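Local atomic coordinates of beta-galactosidase (Geobacillus stearothermophilus, PDB entry 4OIF), a protein that probably catalyses the hydrolysis of terminal non-reducing beta-D-galactose residues from beta-D-galactosides, as a zinc-containing homotrimeric enzyme of glycosyl hydrolase family 42. Residues A411-L416 and I454-I459; R467-I472 and L614-V619. All blocks are in the same frame, centred on the assembly; numbering follows the deposited sequence. Where two conformers were deposited one is given.

Interaction 1. Residues A411-L416 and I454-I459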
loop_
_atom_site.group_PDB
_atom_site.type_symbol
_atom_site.label_atom_id
_atom_site.label_comp_id
_atom_site.label_asym_id
_atom_site.label_seq_id
_atom_site.Cartn_x
_atom_site.Cartn_y
_atom_site.Cartn_z
ATOM N N ALA A 411 -24.191 -33.025 16.705
ATOM C CA ALA A 411 -22.805 -33.099 17.128
ATOM C C ALA A 411 -22.737 -33.033 18.645
ATOM O O ALA A 411 -23.576 -32.400 19.280
ATOM C CB ALA A 411 -21.983 -31.965 16.488
ATOM N N GLU A 412 -21.743 -33.698 19.223
ATOM C CA GLU A 412 -21.501 -33.626 20.662
ATOM C C GLU A 412 -20.454 -32.582 21.002
ATOM O O GLU A 412 -20.135 -32.368 22.174
ATOM C CB GLU A 412 -21.052 -34.976 21.191
ATOM C CG GLU A 412 -22.020 -36.083 20.891
ATOM C CD GLU A 412 -21.533 -37.397 21.412
ATOM O OE1 GLU A 412 -20.528 -37.902 20.871
ATOM O OE2 GLU A 412 -22.146 -37.910 22.369
ATOM N N VAL A 413 -19.914 -31.954 19.961
ATOM C CA VAL A 413 -18.861 -30.965 20.115
ATOM C C VAL A 413 -19.275 -29.661 19.467
ATOM O O VAL A 413 -19.746 -29.628 18.325
ATOM C CB VAL A 413 -17.520 -31.439 19.504
ATOM C CG1 VAL A 413 -16.429 -30.429 19.777
ATOM C CG2 VAL A 413 -17.132 -32.788 20.079
ATOM N N ALA A 414 -19.096 -28.581 20.219
ATOM C CA ALA A 414 -19.433 -27.262 19.740
ATOM C C ALA A 414 -18.224 -26.341 19.839
ATOM O O ALA A 414 -17.472 -26.410 20.804
ATOM C CB ALA A 414 -20.608 -26.701 20.528
ATOM N N ILE A 415 -18.037 -25.502 18.821
ATOM C CA ILE A 415 -17.094 -24.388 18.876
ATOM C C ILE A 415 -17.870 -23.055 18.874
ATOM O O ILE A 415 -18.650 -22.779 17.973
ATOM C CB ILE A 415 -16.114 -24.421 17.697
ATOM C CG1 ILE A 415 -15.275 -25.696 17.737
ATOM C CG2 ILE A 415 -15.235 -23.163 17.691
ATOM C CD1 ILE A 415 -14.234 -25.788 16.624
ATOM N N LEU A 416 -17.670 -22.238 19.894
ATOM C CA LEU A 416 -18.411 -21.001 20.025
ATOM C C LEU A 416 -17.708 -19.865 19.275
ATOM O O LEU A 416 -16.524 -19.599 19.480
ATOM C CB LEU A 416 -18.597 -20.657 21.506
ATOM C CG LEU A 416 -19.246 -19.330 21.896
ATOM C CD1 LEU A 416 -20.644 -19.231 21.370
ATOM C CD2 LEU A 416 -19.232 -19.172 23.418
ATOM N N ILE A 454 -14.912 -36.253 13.650
ATOM C CA ILE A 454 -15.849 -36.039 14.734
ATOM C C ILE A 454 -16.768 -34.867 14.408
ATOM O O ILE A 454 -16.300 -33.766 14.118
ATOM C CB ILE A 454 -15.111 -35.801 16.046
ATOM C CG1 ILE A 454 -14.360 -37.080 16.419
ATOM C CG2 ILE A 454 -16.085 -35.391 17.127
ATOM C CD1 ILE A 454 -13.845 -37.100 17.811
ATOM N N PRO A 455 -18.085 -35.111 14.422
ATOM C CA PRO A 455 -19.023 -34.065 14.011
ATOM C C PRO A 455 -18.879 -32.853 14.917
ATOM O O PRO A 455 -18.687 -33.015 16.121
ATOM C CB PRO A 455 -20.399 -34.731 14.167
ATOM C CG PRO A 455 -20.119 -36.193 14.169
ATOM C CD PRO A 455 -18.778 -36.346 14.821
ATOM N N VAL A 456 -18.930 -31.660 14.334
ATOM C CA VAL A 456 -18.821 -30.431 15.104
ATOM C C VAL A 456 -19.881 -29.430 14.657
ATOM O O VAL A 456 -20.106 -29.246 13.462
ATOM C CB VAL A 456 -17.414 -29.791 14.970
ATOM C CG1 VAL A 456 -17.372 -28.434 15.660
ATOM C CG2 VAL A 456 -16.366 -30.706 15.558
ATOM N N ASP A 457 -20.558 -28.828 15.628
ATOM C CA ASP A 457 -21.363 -27.646 15.384
ATOM C C ASP A 457 -20.509 -26.425 15.695
ATOM O O ASP A 457 -19.858 -26.373 16.743
ATOM C CB ASP A 457 -22.619 -27.637 16.262
ATOM C CG ASP A 457 -23.742 -28.501 15.711
ATOM O OD1 ASP A 457 -23.544 -29.214 14.705
ATOM O OD2 ASP A 457 -24.831 -28.470 16.306
ATOM N N VAL A 458 -20.495 -25.443 14.803
ATOM C CA VAL A 458 -19.904 -24.152 15.153
ATOM C C VAL A 458 -21.046 -23.208 15.474
ATOM O O VAL A 458 -21.767 -22.776 14.587
ATOM C CB VAL A 458 -19.023 -23.584 14.030
ATOM C CG1 VAL A 458 -18.466 -22.221 14.424
ATOM C CG2 VAL A 458 -17.886 -24.547 13.721
ATOM N N ILE A 459 -21.211 -22.915 16.759
ATOM C CA ILE A 459 -22.387 -22.218 17.268
ATOM C C ILE A 459 -22.125 -20.777 17.677
ATOM O O ILE A 459 -20.989 -20.306 17.675
ATOM C CB ILE A 459 -22.969 -22.935 18.497
ATOM C CG1 ILE A 459 -21.967 -22.864 19.656
ATOM C CG2 ILE A 459 -23.376 -24.382 18.140
ATOM C CD1 ILE A 459 -22.457 -23.480 20.927
HETATM O O HOH W 1 -25.847 -30.900 16.933
HETATM O O HOH W 2 -19.998 -34.828 17.871
#

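Interaction 2. Residues R467-I472 and L614-V619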
loop_
_atom_site.group_PDB
_atom_site.type_symbol
_atom_site.label_atom_id
_atom_site.label_comp_id
_atom_site.label_asym_id
_atom_site.label_seq_id
_atom_site.Cartn_x
_atom_site.Cartn_y
_atom_site.Cartn_z
ATOM N N ARG A 467 -26.629 -28.876 25.130
ATOM C CA ARG A 467 -26.789 -30.004 24.226
ATOM C C ARG A 467 -25.452 -30.634 23.839
ATOM O O ARG A 467 -25.413 -31.657 23.155
ATOM C CB ARG A 467 -27.547 -29.564 22.975
ATOM C CG ARG A 467 -28.795 -28.757 23.281
ATOM C CD ARG A 467 -29.925 -29.090 22.316
ATOM N NE ARG A 467 -30.383 -30.472 22.460
ATOM C CZ ARG A 467 -31.289 -31.045 21.671
ATOM N NH1 ARG A 467 -31.838 -30.358 20.675
ATOM N NH2 ARG A 467 -31.646 -32.307 21.876
ATOM N N TYR A 468 -24.353 -30.033 24.282
ATOM C CA TYR A 468 -23.022 -30.526 23.910
ATOM C C TYR A 468 -22.236 -31.051 25.105
ATOM O O TYR A 468 -22.441 -30.611 26.239
ATOM C CB TYR A 468 -22.228 -29.419 23.206
ATOM C CG TYR A 468 -22.974 -28.843 22.031
ATOM C CD1 TYR A 468 -22.931 -29.452 20.785
ATOM C CD2 TYR A 468 -23.754 -27.709 22.180
ATOM C CE1 TYR A 468 -23.630 -28.941 19.722
ATOM C CE2 TYR A 468 -24.460 -27.190 21.117
ATOM C CZ TYR A 468 -24.396 -27.808 19.893
ATOM O OH TYR A 468 -25.113 -27.281 18.843
ATOM N N LYS A 469 -21.346 -32.005 24.846
ATOM C CA LYS A 469 -20.451 -32.533 25.873
ATOM C C LYS A 469 -19.254 -31.621 26.038
ATOM O O LYS A 469 -18.743 -31.417 27.134
ATOM C CB LYS A 469 -19.946 -33.928 25.513
ATOM C CG LYS A 469 -20.966 -35.054 25.493
ATOM C CD LYS A 469 -20.221 -36.348 25.180
ATOM C CE LYS A 469 -21.077 -37.585 25.334
ATOM N NZ LYS A 469 -20.328 -38.750 24.764
ATOM N N LEU A 470 -18.801 -31.099 24.908
ATOM C CA LEU A 470 -17.579 -30.341 24.832
ATOM C C LEU A 470 -17.862 -29.048 24.106
ATOM O O LEU A 470 -18.316 -29.066 22.958
ATOM C CB LEU A 470 -16.498 -31.138 24.116
ATOM C CG LEU A 470 -15.183 -30.408 23.848
ATOM C CD1 LEU A 470 -14.543 -29.891 25.132
ATOM C CD2 LEU A 470 -14.221 -31.306 23.092
ATOM N N LEU A 471 -17.636 -27.937 24.804
ATOM C CA LEU A 471 -17.773 -26.599 24.249
ATOM C C LEU A 471 -16.416 -25.890 24.234
ATOM O O LEU A 471 -15.763 -25.727 25.267
ATOM C CB LEU A 471 -18.792 -25.780 25.041
ATOM C CG LEU A 471 -18.953 -24.339 24.540
ATOM C CD1 LEU A 471 -19.342 -24.328 23.072
ATOM C CD2 LEU A 471 -19.973 -23.580 25.361
ATOM N N ILE A 472 -16.007 -25.474 23.044
ATOM C CA ILE A 472 -14.725 -24.831 22.820
ATOM C C ILE A 472 -14.934 -23.358 22.457
ATOM O O ILE A 472 -15.470 -23.044 21.404
ATOM C CB ILE A 472 -13.944 -25.569 21.702
ATOM C CG1 ILE A 472 -13.672 -27.014 22.128
ATOM C CG2 ILE A 472 -12.646 -24.842 21.339
ATOM C CD1 ILE A 472 -13.168 -27.909 21.011
ATOM N N LEU A 614 -14.388 -38.171 26.904
ATOM C CA LEU A 614 -15.809 -37.931 26.700
ATOM C C LEU A 614 -16.450 -38.892 25.710
ATOM O O LEU A 614 -17.630 -38.737 25.370
ATOM C CB LEU A 614 -16.034 -36.504 26.213
ATOM C CG LEU A 614 -15.534 -35.434 27.157
ATOM C CD1 LEU A 614 -15.868 -34.075 26.579
ATOM C CD2 LEU A 614 -16.191 -35.644 28.504
ATOM N N ASP A 615 -15.682 -39.870 25.246
ATOM C CA ASP A 615 -16.193 -40.832 24.276
ATOM C C ASP A 615 -16.739 -40.123 23.032
ATOM O O ASP A 615 -17.901 -40.290 22.666
ATOM C CB ASP A 615 -17.277 -41.711 24.914
ATOM C CG ASP A 615 -17.718 -42.853 24.007
ATOM O OD1 ASP A 615 -16.875 -43.391 23.256
ATOM O OD2 ASP A 615 -18.916 -43.202 24.035
ATOM N N LEU A 616 -15.888 -39.318 22.403
ATOM C CA LEU A 616 -16.243 -38.602 21.185
ATOM C C LEU A 616 -15.873 -39.437 19.973
ATOM O O LEU A 616 -14.700 -39.751 19.767
ATOM C CB LEU A 616 -15.536 -37.248 21.132
ATOM C CG LEU A 616 -15.746 -36.373 22.363
ATOM C CD1 LEU A 616 -14.986 -35.069 22.212
ATOM C CD2 LEU A 616 -17.236 -36.134 22.608
ATOM N N ARG A 617 -16.874 -39.797 19.175
ATOM C CA ARG A 617 -16.665 -40.688 18.038
ATOM C C ARG A 617 -17.205 -40.106 16.739
ATOM O O ARG A 617 -18.051 -39.213 16.756
ATOM C CB ARG A 617 -17.320 -42.050 18.301
ATOM C CG ARG A 617 -16.491 -42.939 19.211
ATOM C CD ARG A 617 -17.029 -44.354 19.283
ATOM N NE ARG A 617 -17.899 -44.579 20.437
ATOM C CZ ARG A 617 -18.195 -45.785 20.920
ATOM N NH1 ARG A 617 -17.684 -46.877 20.354
ATOM N NH2 ARG A 617 -18.994 -45.904 21.976
ATOM N N PRO A 618 -16.701 -40.599 15.602
ATOM C CA PRO A 618 -17.372 -40.317 14.336
ATOM C C PRO A 618 -18.675 -41.085 14.258
ATOM O O PRO A 618 -18.920 -41.971 15.081
ATOM C CB PRO A 618 -16.381 -40.826 13.293
ATOM C CG PRO A 618 -15.590 -41.855 14.012
ATOM C CD PRO A 618 -15.445 -41.339 15.403
ATOM N N VAL A 619 -19.501 -40.762 13.275
ATOM C CA VAL A 619 -20.732 -41.499 13.072
ATOM C C VAL A 619 -20.399 -42.900 12.550
ATOM O O VAL A 619 -20.934 -43.888 13.021
ATOM C CB VAL A 619 -21.657 -40.756 12.105
ATOM C CG1 VAL A 619 -22.734 -41.680 11.568
ATOM C CG2 VAL A 619 -22.255 -39.534 12.790
#

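Interaction 1. Residues A411-L416 and I454-I459
A parallel strand pair at one border of the large mixed sheet in the trimerisation domain brings 413-416 beside 456-459, the outermost strand on this side within the chain. Their axes approach to 4.6 Å with N-to-C directions 26° apart. Three backbone bonds fix the register: Asp-457 N donates to Val-413 O at 2.9 Å, Ile-415 N to Asp-457 O at 2.9 Å, and Ile-459 N to Ile-415 O at 2.8 Å. The first two lie nearly along the C=O axis, whereas the third donor sits above the carbonyl plane, 28° out of it. The connection is a beta-alpha-beta crossover with two helices, 419-427 and 438-451, in the flavodoxin-like order 2-1-3-4, consistent with the glutaminase I clan. Evidence for the covering helix is on the face of Val-413, Ile-415 and Val-456, where Tyr-446 and Phe-449 of helix 438-451 pack. There Val-456 CG1, anti to its backbone N, reaches Ile-415 CG1 at 4.0 Å, the two side chains meeting at a slant. On the face of Ala-414 and Ile-459, CG1 of Ile-459 is flanked by both its backbone N and C (chi1 66°), and CD1, anti to CA about CB-CG1, meets Ala-414 CB at 3.7 Å. On this face Asp-457, with CG beside its own backbone N, lays OD1 against Ala-411 CB at 3.6 Å. A water takes the N-H of Ala-411 and donates to Asp-457 OD2. That carboxylate is buried and heavily gripped, OD1 by a salt bridge to Arg-311, OD2 by Tyr-468 OH and Gln-315 NE2, which would probably favour its ionised form and joins the edge strand to the region of barrel helix 296-312.

Interaction 2. Residues R467-I472 and L614-V619
The side chain of Lys-469, the residue just before strand 470-473, spans to the chain leaving helix 600-613. Its CG is anti to the carbonyl carbon (chi1 -67°) and the rest of the chain is fully extended, so NZ is delivered to Leu-614 O at 2.8 Å. The bond runs nearly along the carbonyl axis, with a C=O...N angle of 172°. NZ also forms a salt bridge with Glu-412 OE2; Asp-615 OD2, at 4.7 Å from NZ, is not in contact but would probably add to the favourable field. The aliphatic stem takes part too: CD of Lys-469 lies 3.9 Å from CD2 of Leu-616, the two side chains running antiparallel alongside one another. An alanine in place of Lys-469 would remove the ammonium and most of the stem, and would probably leave Leu-614 O and Glu-412 without this shared positive partner. Next along the strand, Leu-470 has CG anti to its backbone N (chi1 175°), which, together with chi2, brings CD2 to 3.9 Å from CD1 of Leu-616; these side chains lie roughly perpendicular. Leu-614, its CG beside the backbone N, reaches CD1 to Leu-470 CB at 3.9 Å. Phe-449 of helix 438-451 touches both Leu-470 and Leu-616, continuing this apolar layer. Within 614-619, Asp-615 OD1 forms a salt bridge with Arg-617 NE at 3.2 Å. The positive phi of Asp-615, with two bonds back into the last turn, identifies a Schellman motif ending helix 600-613, here packed against the start of strand 470-473, in the parallel part of an alpha/beta domain's mixed sheet.

How the interactions relate
From the N terminus, strand 413-416 leads through helices 419-427 and 438-451 to 454-459, where interaction 1 closes its loop. The chain then runs on to 467-472, opening interaction 2, which closes only at 614-619 after the antiparallel part of the sheet and helix 600-613. The two loops are therefore in series, neither nested nor crossed. In space they are adjacent, with centres about 7 Å apart, because strand 470-473 lies along the border of 413-416 away from 456-459; a probable hydrogen bond from Leu-416 N to Ile-472 O (2.8 Å) supports this. Ile-454 CD1 packing on Leu-616 O joins their far segments, linking the sheet border to the post-helix loop.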